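Local coordinates for protein phenazine-1-carboxylate N-methyltransferase (Pseudomonas aeruginosa, PDB 2IP2) that transfers a methyl group from S-adenosyl-L-methionine to phenazine-1-carboxylate, giving 5-methyl-phenazine-1-carboxylate on the pathway to the virulence-linked pigment pyocyanin, at residues D42-L47 against G73-G78; H107-P112 against P122-A127; R167-V172 against N233-L238; R241-L246 against R298-E303. All coordinates share one frame; numbering follows the deposited sequence.

Contact 1: residues D42-L47 against G73-G78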
loop_
_atom_site.group_PDB
_atom_site.type_symbol
_atom_site.label_atom_id
_atom_site.label_comp_id
_atom_site.label_asym_id
_atom_site.label_seq_id
_atom_site.Cartn_x
_atom_site.Cartn_y
_atom_site.Cartn_z
ATOM N N ASP A 42 1.251 -4.142 27.249
ATOM C CA ASP A 42 2.048 -3.119 26.566
ATOM C C ASP A 42 3.538 -3.459 26.436
ATOM O O ASP A 42 4.390 -2.583 26.187
ATOM C CB ASP A 42 1.851 -1.762 27.209
ATOM C CG ASP A 42 2.471 -1.676 28.595
ATOM O OD1 ASP A 42 3.080 -2.663 29.036
ATOM O OD2 ASP A 42 2.300 -0.637 29.250
ATOM N N SER A 43 3.828 -4.742 26.527
ATOM C CA SER A 43 5.156 -5.232 26.108
ATOM C C SER A 43 5.055 -6.319 25.028
ATOM O O SER A 43 4.002 -6.946 24.861
ATOM C CB SER A 43 5.948 -5.795 27.314
ATOM O OG SER A 43 5.381 -7.015 27.726
ATOM N N ASP A 44 6.169 -6.617 24.365
ATOM C CA ASP A 44 6.182 -7.696 23.331
ATOM C C ASP A 44 5.735 -9.004 23.936
ATOM O O ASP A 44 4.945 -9.710 23.357
ATOM C CB ASP A 44 7.569 -7.858 22.696
ATOM C CG ASP A 44 8.083 -6.582 22.041
ATOM O OD1 ASP A 44 7.242 -5.809 21.549
ATOM O OD2 ASP A 44 9.323 -6.360 21.992
ATOM N N GLU A 45 6.218 -9.297 25.138
ATOM C CA GLU A 45 5.893 -10.538 25.820
ATOM C C GLU A 45 4.389 -10.677 26.198
ATOM O O GLU A 45 3.746 -11.699 25.925
ATOM C CB GLU A 45 6.812 -10.654 27.049
ATOM C CG GLU A 45 8.357 -10.752 26.726
ATOM C CD GLU A 45 9.050 -9.385 26.412
ATOM O OE1 GLU A 45 8.503 -8.324 26.807
ATOM O OE2 GLU A 45 10.145 -9.372 25.738
ATOM N N THR A 46 3.835 -9.656 26.840
ATOM C CA THR A 46 2.421 -9.730 27.225
ATOM C C THR A 46 1.479 -9.606 26.027
ATOM O O THR A 46 0.488 -10.294 25.964
ATOM C CB THR A 46 2.046 -8.706 28.296
ATOM O OG1 THR A 46 2.317 -7.384 27.819
ATOM C CG2 THR A 46 2.897 -8.983 29.600
ATOM N N LEU A 47 1.854 -8.785 25.047
ATOM C CA LEU A 47 1.080 -8.756 23.770
ATOM C C LEU A 47 1.064 -10.128 23.056
ATOM O O LEU A 47 0.016 -10.628 22.698
ATOM C CB LEU A 47 1.661 -7.667 22.881
ATOM C CG LEU A 47 1.198 -6.248 23.281
ATOM C CD1 LEU A 47 2.003 -5.188 22.486
ATOM C CD2 LEU A 47 -0.317 -6.106 23.074
ATOM N N GLY A 73 6.216 4.531 21.723
ATOM C CA GLY A 73 6.886 3.946 22.884
ATOM C C GLY A 73 7.672 2.721 22.498
ATOM O O GLY A 73 7.978 2.531 21.334
ATOM N N ASP A 74 7.951 1.857 23.468
ATOM C CA ASP A 74 8.818 0.692 23.229
ATOM C C ASP A 74 8.491 -0.393 24.220
ATOM O O ASP A 74 7.714 -0.144 25.087
ATOM C CB ASP A 74 10.311 1.093 23.278
ATOM C CG ASP A 74 10.787 1.543 24.658
ATOM O OD1 ASP A 74 10.207 1.221 25.708
ATOM O OD2 ASP A 74 11.817 2.240 24.680
ATOM N N THR A 75 9.008 -1.601 24.046
ATOM C CA THR A 75 8.602 -2.712 24.899
ATOM C C THR A 75 8.986 -2.534 26.389
ATOM O O THR A 75 8.277 -3.005 27.253
ATOM C CB THR A 75 9.117 -4.055 24.361
ATOM O OG1 THR A 75 8.499 -5.122 25.084
ATOM C CG2 THR A 75 10.671 -4.135 24.442
ATOM N N ARG A 76 10.112 -1.879 26.653
ATOM C CA ARG A 76 10.612 -1.778 28.025
ATOM C C ARG A 76 9.711 -0.864 28.849
ATOM O O ARG A 76 9.140 -1.296 29.844
ATOM C CB ARG A 76 12.060 -1.279 28.046
ATOM C CG ARG A 76 12.752 -1.693 29.359
ATOM C CD ARG A 76 14.218 -1.911 29.168
ATOM N NE ARG A 76 14.528 -3.310 28.903
ATOM C CZ ARG A 76 15.682 -3.688 28.381
ATOM N NH1 ARG A 76 16.564 -2.762 28.060
ATOM N NH2 ARG A 76 15.941 -4.975 28.152
ATOM N N ASP A 77 9.554 0.386 28.382
ATOM C CA ASP A 77 8.718 1.354 29.092
ATOM C C ASP A 77 7.238 1.122 28.800
ATOM O O ASP A 77 6.360 1.593 29.545
ATOM C CB ASP A 77 9.109 2.785 28.698
ATOM C CG ASP A 77 10.610 3.050 28.858
ATOM O OD1 ASP A 77 11.179 2.566 29.864
ATOM O OD2 ASP A 77 11.223 3.706 27.955
ATOM N N GLY A 78 6.957 0.391 27.718
ATOM C CA GLY A 78 5.596 0.091 27.345
ATOM C C GLY A 78 5.165 0.791 26.063
ATOM O O GLY A 78 5.537 1.907 25.809
HETATM O O HOH W 1 9.686 -5.989 27.217
#

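Contact 2: residues H107-P112 against P122-A127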
loop_
_atom_site.group_PDB
_atom_site.type_symbol
_atom_site.label_atom_id
_atom_site.label_comp_id
_atom_site.label_asym_id
_atom_site.label_seq_id
_atom_site.Cartn_x
_atom_site.Cartn_y
_atom_site.Cartn_z
ATOM N N HIS A 107 -9.475 -6.353 -0.198
ATOM C CA HIS A 107 -8.156 -6.951 -0.552
ATOM C C HIS A 107 -8.372 -8.062 -1.600
ATOM O O HIS A 107 -7.629 -8.172 -2.591
ATOM C CB HIS A 107 -7.510 -7.564 0.692
ATOM C CG HIS A 107 -6.207 -8.264 0.415
ATOM N ND1 HIS A 107 -5.016 -7.586 0.253
ATOM C CD2 HIS A 107 -5.911 -9.582 0.278
ATOM C CE1 HIS A 107 -4.033 -8.453 0.012
ATOM N NE2 HIS A 107 -4.554 -9.672 0.025
ATOM N N ALA A 108 -9.390 -8.898 -1.371
ATOM C CA ALA A 108 -9.752 -9.871 -2.393
ATOM C C ALA A 108 -10.121 -9.225 -3.714
ATOM O O ALA A 108 -9.721 -9.702 -4.796
ATOM C CB ALA A 108 -10.934 -10.714 -1.897
ATOM N N ALA A 109 -10.885 -8.146 -3.638
ATOM C CA ALA A 109 -11.380 -7.396 -4.849
ATOM C C ALA A 109 -10.265 -6.818 -5.677
ATOM O O ALA A 109 -10.359 -6.682 -6.947
ATOM C CB ALA A 109 -12.306 -6.256 -4.411
ATOM N N TRP A 110 -9.240 -6.353 -4.964
ATOM C CA TRP A 110 -8.133 -5.696 -5.619
ATOM C C TRP A 110 -7.065 -6.645 -6.114
ATOM O O TRP A 110 -6.069 -6.232 -6.739
ATOM C CB TRP A 110 -7.535 -4.617 -4.690
ATOM C CG TRP A 110 -8.162 -3.317 -4.792
ATOM C CD1 TRP A 110 -9.152 -2.787 -3.998
ATOM C CD2 TRP A 110 -7.787 -2.279 -5.721
ATOM N NE1 TRP A 110 -9.432 -1.480 -4.399
ATOM C CE2 TRP A 110 -8.595 -1.151 -5.436
ATOM C CE3 TRP A 110 -6.855 -2.215 -6.778
ATOM C CZ2 TRP A 110 -8.517 0.032 -6.164
ATOM C CZ3 TRP A 110 -6.796 -1.010 -7.543
ATOM C CH2 TRP A 110 -7.623 0.078 -7.214
ATOM N N THR A 111 -7.226 -7.935 -5.851
ATOM C CA THR A 111 -6.264 -8.912 -6.378
ATOM C C THR A 111 -6.367 -8.996 -7.932
ATOM O O THR A 111 -5.382 -8.776 -8.601
ATOM C CB THR A 111 -6.418 -10.254 -5.647
ATOM O OG1 THR A 111 -6.033 -10.013 -4.300
ATOM C CG2 THR A 111 -5.548 -11.372 -6.266
ATOM N N PRO A 112 -7.585 -9.246 -8.511
ATOM C CA PRO A 112 -7.656 -9.304 -10.001
ATOM C C PRO A 112 -7.788 -7.946 -10.674
ATOM O O PRO A 112 -8.518 -7.779 -11.685
ATOM C CB PRO A 112 -8.891 -10.205 -10.250
ATOM C CG PRO A 112 -9.787 -9.831 -9.113
ATOM C CD PRO A 112 -8.870 -9.579 -7.876
ATOM N N PRO A 122 -15.893 -5.469 -12.372
ATOM C CA PRO A 122 -15.250 -4.999 -11.124
ATOM C C PRO A 122 -14.453 -6.150 -10.497
ATOM O O PRO A 122 -14.864 -7.294 -10.586
ATOM C CB PRO A 122 -16.443 -4.608 -10.259
ATOM C CG PRO A 122 -17.441 -4.132 -11.346
ATOM C CD PRO A 122 -17.340 -5.214 -12.368
ATOM N N GLY A 123 -13.277 -5.855 -9.944
ATOM C CA GLY A 123 -12.497 -6.888 -9.242
ATOM C C GLY A 123 -13.287 -7.603 -8.162
ATOM O O GLY A 123 -13.128 -8.819 -7.984
ATOM N N PHE A 124 -14.195 -6.889 -7.508
ATOM C CA PHE A 124 -15.025 -7.565 -6.486
ATOM C C PHE A 124 -15.798 -8.743 -7.164
ATOM O O PHE A 124 -15.803 -9.870 -6.681
ATOM C CB PHE A 124 -16.015 -6.650 -5.776
ATOM C CG PHE A 124 -16.737 -7.363 -4.651
ATOM C CD1 PHE A 124 -17.876 -8.196 -4.924
ATOM C CD2 PHE A 124 -16.229 -7.313 -3.356
ATOM C CE1 PHE A 124 -18.526 -8.915 -3.897
ATOM C CE2 PHE A 124 -16.876 -8.001 -2.294
ATOM C CZ PHE A 124 -18.021 -8.844 -2.579
ATOM N N GLU A 125 -16.432 -8.447 -8.283
ATOM C CA GLU A 125 -17.203 -9.470 -9.019
ATOM C C GLU A 125 -16.291 -10.598 -9.528
ATOM O O GLU A 125 -16.647 -11.818 -9.454
ATOM C CB GLU A 125 -17.930 -8.806 -10.175
ATOM C CG GLU A 125 -18.818 -9.875 -10.936
ATOM C CD GLU A 125 -19.873 -9.265 -11.809
ATOM O OE1 GLU A 125 -20.079 -8.043 -11.756
ATOM O OE2 GLU A 125 -20.514 -10.049 -12.524
ATOM N N LEU A 126 -15.104 -10.234 -10.065
ATOM C CA LEU A 126 -14.156 -11.287 -10.441
ATOM C C LEU A 126 -13.785 -12.201 -9.277
ATOM O O LEU A 126 -13.754 -13.429 -9.435
ATOM C CB LEU A 126 -12.917 -10.723 -11.130
ATOM C CG LEU A 126 -13.199 -10.043 -12.491
ATOM C CD1 LEU A 126 -11.882 -9.346 -12.907
ATOM C CD2 LEU A 126 -13.634 -11.051 -13.593
ATOM N N ALA A 127 -13.488 -11.594 -8.123
ATOM C CA ALA A 127 -13.040 -12.305 -6.919
ATOM C C ALA A 127 -14.130 -13.201 -6.302
ATOM O O ALA A 127 -13.833 -14.277 -5.786
ATOM C CB ALA A 127 -12.600 -11.309 -5.845
#

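Contact 3: residues R167-V172 against N233-L238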
loop_
_atom_site.group_PDB
_atom_site.type_symbol
_atom_site.label_atom_id
_atom_site.label_comp_id
_atom_site.label_asym_id
_atom_site.label_seq_id
_atom_site.Cartn_x
_atom_site.Cartn_y
_atom_site.Cartn_z
ATOM N N ARG A 167 -31.078 24.319 13.478
ATOM C CA ARG A 167 -31.921 24.779 14.595
ATOM C C ARG A 167 -33.239 25.311 14.031
ATOM O O ARG A 167 -33.270 26.187 13.140
ATOM C CB ARG A 167 -31.244 25.863 15.455
ATOM C CG ARG A 167 -30.230 25.354 16.465
ATOM C CD ARG A 167 -29.408 26.476 17.118
ATOM N NE ARG A 167 -28.866 27.360 16.076
ATOM C CZ ARG A 167 -28.524 28.637 16.242
ATOM N NH1 ARG A 167 -28.650 29.225 17.434
ATOM N NH2 ARG A 167 -28.053 29.322 15.201
ATOM N N GLY A 168 -34.320 24.720 14.516
ATOM C CA GLY A 168 -35.654 25.176 14.160
ATOM C C GLY A 168 -36.094 24.598 12.845
ATOM O O GLY A 168 -37.279 24.612 12.564
ATOM N N ARG A 169 -35.160 24.064 12.052
ATOM C CA ARG A 169 -35.464 23.728 10.665
ATOM C C ARG A 169 -35.873 22.269 10.422
ATOM O O ARG A 169 -35.702 21.408 11.277
ATOM C CB ARG A 169 -34.348 24.197 9.711
ATOM C CG ARG A 169 -34.158 25.740 9.688
ATOM C CD ARG A 169 -32.778 26.111 9.144
ATOM N NE ARG A 169 -32.431 27.536 9.276
ATOM C CZ ARG A 169 -32.037 28.138 10.409
ATOM N NH1 ARG A 169 -31.935 27.470 11.559
ATOM N NH2 ARG A 169 -31.756 29.433 10.400
ATOM N N SER A 170 -36.440 22.017 9.253
ATOM C CA SER A 170 -36.842 20.661 8.879
ATOM C C SER A 170 -35.922 20.153 7.735
ATOM O O SER A 170 -35.550 20.900 6.838
ATOM C CB SER A 170 -38.329 20.638 8.449
ATOM O OG SER A 170 -38.582 21.373 7.257
ATOM N N PHE A 171 -35.575 18.881 7.749
ATOM C CA PHE A 171 -34.838 18.382 6.612
ATOM C C PHE A 171 -35.462 17.118 6.045
ATOM O O PHE A 171 -36.280 16.484 6.723
ATOM C CB PHE A 171 -33.376 18.153 6.999
ATOM C CG PHE A 171 -33.187 17.100 8.048
ATOM C CD1 PHE A 171 -33.056 15.749 7.676
ATOM C CD2 PHE A 171 -33.178 17.438 9.411
ATOM C CE1 PHE A 171 -32.882 14.764 8.598
ATOM C CE2 PHE A 171 -32.978 16.451 10.380
ATOM C CZ PHE A 171 -32.836 15.104 9.982
ATOM N N VAL A 172 -35.064 16.759 4.814
ATOM C CA VAL A 172 -35.507 15.501 4.157
ATOM C C VAL A 172 -34.257 14.794 3.666
ATOM O O VAL A 172 -33.500 15.351 2.861
ATOM C CB VAL A 172 -36.533 15.758 2.983
ATOM C CG1 VAL A 172 -36.936 14.462 2.243
ATOM C CG2 VAL A 172 -37.784 16.481 3.477
ATOM N N ASN A 233 -42.142 20.667 1.744
ATOM C CA ASN A 233 -41.948 21.798 2.670
ATOM C C ASN A 233 -40.675 21.729 3.523
ATOM O O ASN A 233 -40.603 22.362 4.568
ATOM C CB ASN A 233 -43.213 21.976 3.609
ATOM C CG ASN A 233 -43.382 23.432 4.072
ATOM O OD1 ASN A 233 -43.087 24.363 3.294
ATOM N ND2 ASN A 233 -43.828 23.643 5.336
ATOM N N GLY A 234 -39.674 20.962 3.074
ATOM C CA GLY A 234 -38.419 20.834 3.799
ATOM C C GLY A 234 -37.636 22.113 3.610
ATOM O O GLY A 234 -37.670 22.693 2.542
ATOM N N ASP A 235 -36.940 22.546 4.650
ATOM C CA ASP A 235 -35.941 23.625 4.548
ATOM C C ASP A 235 -34.634 23.138 3.908
ATOM O O ASP A 235 -33.996 23.872 3.131
ATOM C CB ASP A 235 -35.655 24.244 5.922
ATOM C CG ASP A 235 -36.922 24.837 6.564
ATOM O OD1 ASP A 235 -37.627 25.611 5.862
ATOM O OD2 ASP A 235 -37.188 24.497 7.725
ATOM N N ILE A 236 -34.239 21.909 4.252
ATOM C CA ILE A 236 -32.961 21.368 3.746
ATOM C C ILE A 236 -33.216 19.953 3.157
ATOM O O ILE A 236 -33.736 19.071 3.871
ATOM C CB ILE A 236 -31.904 21.306 4.873
ATOM C CG1 ILE A 236 -31.598 22.710 5.401
ATOM C CG2 ILE A 236 -30.614 20.640 4.334
ATOM C CD1 ILE A 236 -30.957 22.757 6.778
ATOM N N TYR A 237 -32.862 19.761 1.886
ATOM C CA TYR A 237 -32.976 18.456 1.172
ATOM C C TYR A 237 -31.559 17.918 0.980
ATOM O O TYR A 237 -30.783 18.471 0.214
ATOM C CB TYR A 237 -33.652 18.618 -0.193
ATOM C CG TYR A 237 -35.154 18.783 0.028
ATOM C CD1 TYR A 237 -35.671 19.971 0.575
ATOM C CD2 TYR A 237 -36.033 17.734 -0.279
ATOM C CE1 TYR A 237 -37.061 20.078 0.814
ATOM C CE2 TYR A 237 -37.407 17.852 -0.052
ATOM C CZ TYR A 237 -37.904 19.028 0.497
ATOM O OH TYR A 237 -39.274 19.123 0.759
ATOM N N LEU A 238 -31.273 16.826 1.680
ATOM C CA LEU A 238 -29.922 16.214 1.702
ATOM C C LEU A 238 -29.933 15.108 0.683
ATOM O O LEU A 238 -30.791 14.210 0.749
ATOM C CB LEU A 238 -29.724 15.624 3.087
ATOM C CG LEU A 238 -29.821 16.617 4.234
ATOM C CD1 LEU A 238 -30.167 15.840 5.514
ATOM C CD2 LEU A 238 -28.616 17.546 4.316
HETATM O O HOH W 2 -37.939 25.588 9.955
#

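Contact 4: residues R241-L246 against R298-E303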
loop_
_atom_site.group_PDB
_atom_site.type_symbol
_atom_site.label_atom_id
_atom_site.label_comp_id
_atom_site.label_asym_id
_atom_site.label_seq_id
_atom_site.Cartn_x
_atom_site.Cartn_y
_atom_site.Cartn_z
ATOM N N ARG A 241 -24.643 10.812 -1.390
ATOM C CA ARG A 241 -24.255 9.643 -2.165
ATOM C C ARG A 241 -25.435 9.083 -2.959
ATOM O O ARG A 241 -25.640 7.880 -2.980
ATOM C CB ARG A 241 -23.694 8.557 -1.232
ATOM C CG ARG A 241 -22.456 8.980 -0.514
ATOM C CD ARG A 241 -21.638 7.763 -0.042
ATOM N NE ARG A 241 -21.759 7.506 1.403
ATOM C CZ ARG A 241 -21.133 8.213 2.348
ATOM N NH1 ARG A 241 -20.353 9.241 2.006
ATOM N NH2 ARG A 241 -21.282 7.903 3.643
ATOM N N ILE A 242 -26.223 9.966 -3.569
ATOM C CA ILE A 242 -27.398 9.545 -4.303
ATOM C C ILE A 242 -27.292 9.928 -5.791
ATOM O O ILE A 242 -27.633 9.150 -6.645
ATOM C CB ILE A 242 -28.727 9.989 -3.598
ATOM C CG1 ILE A 242 -29.868 9.005 -3.906
ATOM C CG2 ILE A 242 -29.089 11.425 -3.940
ATOM C CD1 ILE A 242 -29.819 7.633 -3.144
ATOM N N ILE A 243 -26.812 11.114 -6.088
ATOM C CA ILE A 243 -26.712 11.567 -7.469
ATOM C C ILE A 243 -25.714 10.710 -8.287
ATOM O O ILE A 243 -25.982 10.360 -9.456
ATOM C CB ILE A 243 -26.372 13.080 -7.496
ATOM C CG1 ILE A 243 -27.598 13.898 -7.078
ATOM C CG2 ILE A 243 -25.835 13.541 -8.862
ATOM C CD1 ILE A 243 -28.837 13.703 -7.969
ATOM N N GLY A 244 -24.592 10.352 -7.652
ATOM C CA GLY A 244 -23.515 9.574 -8.304
ATOM C C GLY A 244 -24.013 8.364 -9.072
ATOM O O GLY A 244 -23.432 7.947 -10.084
ATOM N N ASP A 245 -25.116 7.798 -8.605
ATOM C CA ASP A 245 -25.585 6.572 -9.185
ATOM C C ASP A 245 -26.644 6.789 -10.269
ATOM O O ASP A 245 -27.078 5.812 -10.902
ATOM C CB ASP A 245 -26.143 5.656 -8.088
ATOM C CG ASP A 245 -26.250 4.199 -8.531
ATOM O OD1 ASP A 245 -25.690 3.837 -9.595
ATOM O OD2 ASP A 245 -26.897 3.413 -7.805
ATOM N N LEU A 246 -27.024 8.055 -10.494
ATOM C CA LEU A 246 -28.175 8.429 -11.319
ATOM C C LEU A 246 -27.733 8.980 -12.671
ATOM O O LEU A 246 -26.773 9.734 -12.730
ATOM C CB LEU A 246 -29.040 9.485 -10.600
ATOM C CG LEU A 246 -29.846 9.123 -9.331
ATOM C CD1 LEU A 246 -30.670 10.359 -8.909
ATOM C CD2 LEU A 246 -30.748 7.944 -9.546
ATOM N N ARG A 298 -18.728 5.274 -10.494
ATOM C CA ARG A 298 -17.732 6.323 -10.749
ATOM C C ARG A 298 -18.124 7.658 -10.107
ATOM O O ARG A 298 -19.288 7.868 -9.800
ATOM C CB ARG A 298 -17.477 6.532 -12.248
ATOM C CG ARG A 298 -18.577 7.250 -13.038
ATOM C CD ARG A 298 -19.646 6.279 -13.538
ATOM N NE ARG A 298 -19.134 4.968 -13.988
ATOM C CZ ARG A 298 -18.908 4.620 -15.262
ATOM N NH1 ARG A 298 -19.128 5.473 -16.258
ATOM N NH2 ARG A 298 -18.453 3.403 -15.549
ATOM N N HIS A 299 -17.146 8.540 -9.910
ATOM C CA HIS A 299 -17.418 9.879 -9.394
ATOM C C HIS A 299 -17.579 10.886 -10.552
ATOM O O HIS A 299 -17.014 10.714 -11.643
ATOM C CB HIS A 299 -16.342 10.302 -8.370
ATOM C CG HIS A 299 -16.314 9.457 -7.119
ATOM N ND1 HIS A 299 -17.370 9.391 -6.238
ATOM C CD2 HIS A 299 -15.343 8.681 -6.584
ATOM C CE1 HIS A 299 -17.068 8.590 -5.232
ATOM N NE2 HIS A 299 -15.835 8.157 -5.409
ATOM N N ARG A 300 -18.408 11.917 -10.344
ATOM C CA ARG A 300 -18.476 13.038 -11.270
ATOM C C ARG A 300 -17.428 14.082 -10.952
ATOM O O ARG A 300 -16.938 14.181 -9.846
ATOM C CB ARG A 300 -19.843 13.699 -11.174
ATOM C CG ARG A 300 -20.979 12.973 -11.939
ATOM C CD ARG A 300 -22.185 13.879 -11.985
ATOM N NE ARG A 300 -23.246 13.392 -12.867
ATOM C CZ ARG A 300 -24.196 12.548 -12.475
ATOM N NH1 ARG A 300 -24.194 12.072 -11.223
ATOM N NH2 ARG A 300 -25.148 12.175 -13.323
ATOM N N THR A 301 -17.095 14.921 -11.920
ATOM C CA THR A 301 -16.288 16.066 -11.579
ATOM C C THR A 301 -17.208 17.042 -10.854
ATOM O O THR A 301 -18.459 17.021 -11.008
ATOM C CB THR A 301 -15.700 16.787 -12.818
ATOM O OG1 THR A 301 -16.774 17.233 -13.651
ATOM C CG2 THR A 301 -14.711 15.875 -13.601
ATOM N N THR A 302 -16.590 17.882 -10.062
ATOM C CA THR A 302 -17.295 18.950 -9.346
ATOM C C THR A 302 -18.070 19.805 -10.339
ATOM O O THR A 302 -19.251 20.124 -10.111
ATOM C CB THR A 302 -16.290 19.841 -8.600
ATOM O OG1 THR A 302 -15.499 19.029 -7.710
ATOM C CG2 THR A 302 -17.026 20.938 -7.807
ATOM N N GLU A 303 -17.380 20.189 -11.426
ATOM C CA GLU A 303 -18.011 20.938 -12.529
ATOM C C GLU A 303 -19.277 20.250 -13.046
ATOM O O GLU A 303 -20.299 20.904 -13.228
ATOM C CB GLU A 303 -17.014 21.178 -13.681
ATOM C CG GLU A 303 -17.631 21.973 -14.861
ATOM C CD GLU A 303 -16.591 22.775 -15.713
ATOM O OE1 GLU A 303 -15.485 22.223 -15.991
ATOM O OE2 GLU A 303 -16.900 23.949 -16.108
HETATM O O HOH W 3 -21.328 9.303 -10.968
HETATM O O HOH W 4 -21.511 5.682 -10.214
#

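Contact 1: residues D42-L47 against G73-G78
With chi1 at -170°, T75 holds OG1 anti to its backbone N and leaves CG2 in the crowded position, so the hydroxyl reaches across to the start of helix 44-51. D44 turns CG anti to its carbonyl carbon (chi1 -58°), bringing its carboxylate across the threonine while its own amide looks at OG1. That amide gives the one direct hydrogen bond between the segments: D44 N donates to T75 OG1 over 2.9 Å, and at 174° the bond is almost straight. The D44 and T75 side chains cross at about a right angle, with OD2 of D44 3.3 Å from CB of T75. The carboxylate is fixed by residues beyond the two segments, OD1 by the hydroxyl of Y79 and OD2 by ND1 of H59. On the other flank a water lies 2.6 Å from T75 OG1 and donates to E45 OE1, so the bent glutamate chain reaches the same hydroxyl indirectly. S43, the N-cap, pairs its OG with T46 OG1 at 3.1 Å, while its CB packs against T75. The turn that carries T75 is held by an Asx motif, in which D74 OD1 accepts from D77 N at 2.9 Å. At its far end CA of G78 makes a CH...O contact of 3.2 Å with D42 O, close under the D42 carboxylate. A hairpin of strands 71-72 and 78-81 whose tip meets a helix N-terminus in this way is consistent with the wing of a winged-helix domain, as in the dimerisation domains of O-methyltransferases.

Contact 2: residues H107-P112 against P122-A127
H107, near the end of helix 105-109, keeps its ring away from helix 123-128 and bonds to E19 and T111 of the second subunit. A108 follows with its carbonyl: O lies 3.5 Å from CB of A127, and the two methyl groups sit somewhat further apart. A109 is where the backbones come closest. Its O receives a CH...O contact from CA of G123 at 3.1 Å (138° at the hydrogen), an approach possible because G123 has no side chain on the side facing A109. The A109 methyl rests on the backbone of F124, 3.7 Å from CA and 4.0 Å from CB. F124 itself, with CG anti to its backbone N (chi1 -174°), swings its ring off toward F128, F132 and Y135. The two helices belong to a compact group of short helices joined through helix 113-119, and it is small residues that let them pack so closely. W110 points the other way, its indole meeting the H290 ring with nearly parallel planes and bonding to it through NE1. T111 folds its hydroxyl back onto H107 O at 3.0 Å, in the carbonyl plane, and also pairs with H107 of the second subunit. P112 then presses CG against the first turn of helix 123-128, 3.7 Å from G123 O and 3.8 Å from CB of L126.

Contact 3: residues R167-V172 against N233-L238
Two neighbouring parallel strands of the Rossmann-like methyltransferase sheet, 170-174 and 236-240, meet here at the heart of the class I SAM-binding fold. The pairing has the alternating pattern of parallel strands. I236 N donates to S170 O at 3.1 Å, V172 N to I236 O at 2.8 Å and L238 N to V172 O at 2.9 Å, each nearly along the C=O axis. Just before the regular pairing, D235 takes over: OD2 accepts S170 N at 3.0 Å through its anti lone pair and also a water that bridges to G168 O. In return D235 N reaches S170 OG at 3.3 Å, so backbone and side chain of each residue grip the other. One face of the sheet carries F171 and I236, whose CB atoms touch, and CD1 of L238 comes obliquely to the F171 ring; helix 180-188 covers F171 through T182, I185 and L186, and I185 also reaches L238, while I236 packs on V269 of strand 267-272. On the other face V172 and Y237 lie side by side, pointing the same way, and helix 248-261 packs on the tyrosine. The phenol oxygen of Y237 bonds to P231 O and also accepts G234 N at 3.0 Å, fixing the ring. Over one face of that ring sits V172 CB, 4.2 Å from the centroid and 28° off the normal.

Contact 4: residues R241-L246 against R298-E303
R300 stretches its side chain, extended from CG to NE, toward the loop 241-246 and meets it with the edge of its guanidinium. The two terminal nitrogens fork: NH1 donates to I243 O at 3.0 Å and NH2 to L246 O at 3.0 Å, and both acceptors lie near the guanidinium plane. The two carbonyls are nevertheless used differently. NH2 comes to L246 O within the carbonyl plane, whereas NH1 sits above the plane of the I243 carbonyl, 68° out of it. I243 O is shared, because L246 N also donates to it at 2.7 Å, closing a tight turn that the arginine bridges. The side chain of I243 crosses that of R300 at about a right angle and puts CG2 3.2 Å from NH1, a close fit. L308 of helix 302-311 touches both of these side chains. Beside this fork two waters join the backbones. One donates to G244 O (2.7 Å) and to R298 O (2.8 Å), and the other donates to G244 O while accepting from R298 N. The R298 side chain turns off to a salt bridge with E56 of the second subunit. R300 thus clasps the loop following strand 236-240 of the Rossmann-like fold, where R241 is predicted to bind S-adenosyl-L-methionine.

In the fold
The four contacts follow one another along the chain, each closing before the next opens. Contact 1 lies in the N-terminal dimerisation domain, about 37 Å from contact 2 and about 52 Å from contact 3, both measured between centres; contact 3 is on the opposite side of the chain's centre. Contacts 3 and 4 adjoin: strand 236-240 pairs with strand 170-174 in contact 3 and runs straight into the loop of contact 4, their centres about 22 Å apart. Contact 2 is about 23 Å from contact 4 between centres, among helices next to helix 282-295. Contacts 2 and 4 both hold residues bonded to the second subunit, so the O-methyltransferase domain range, and not the dimerisation domain alone, meets the partner.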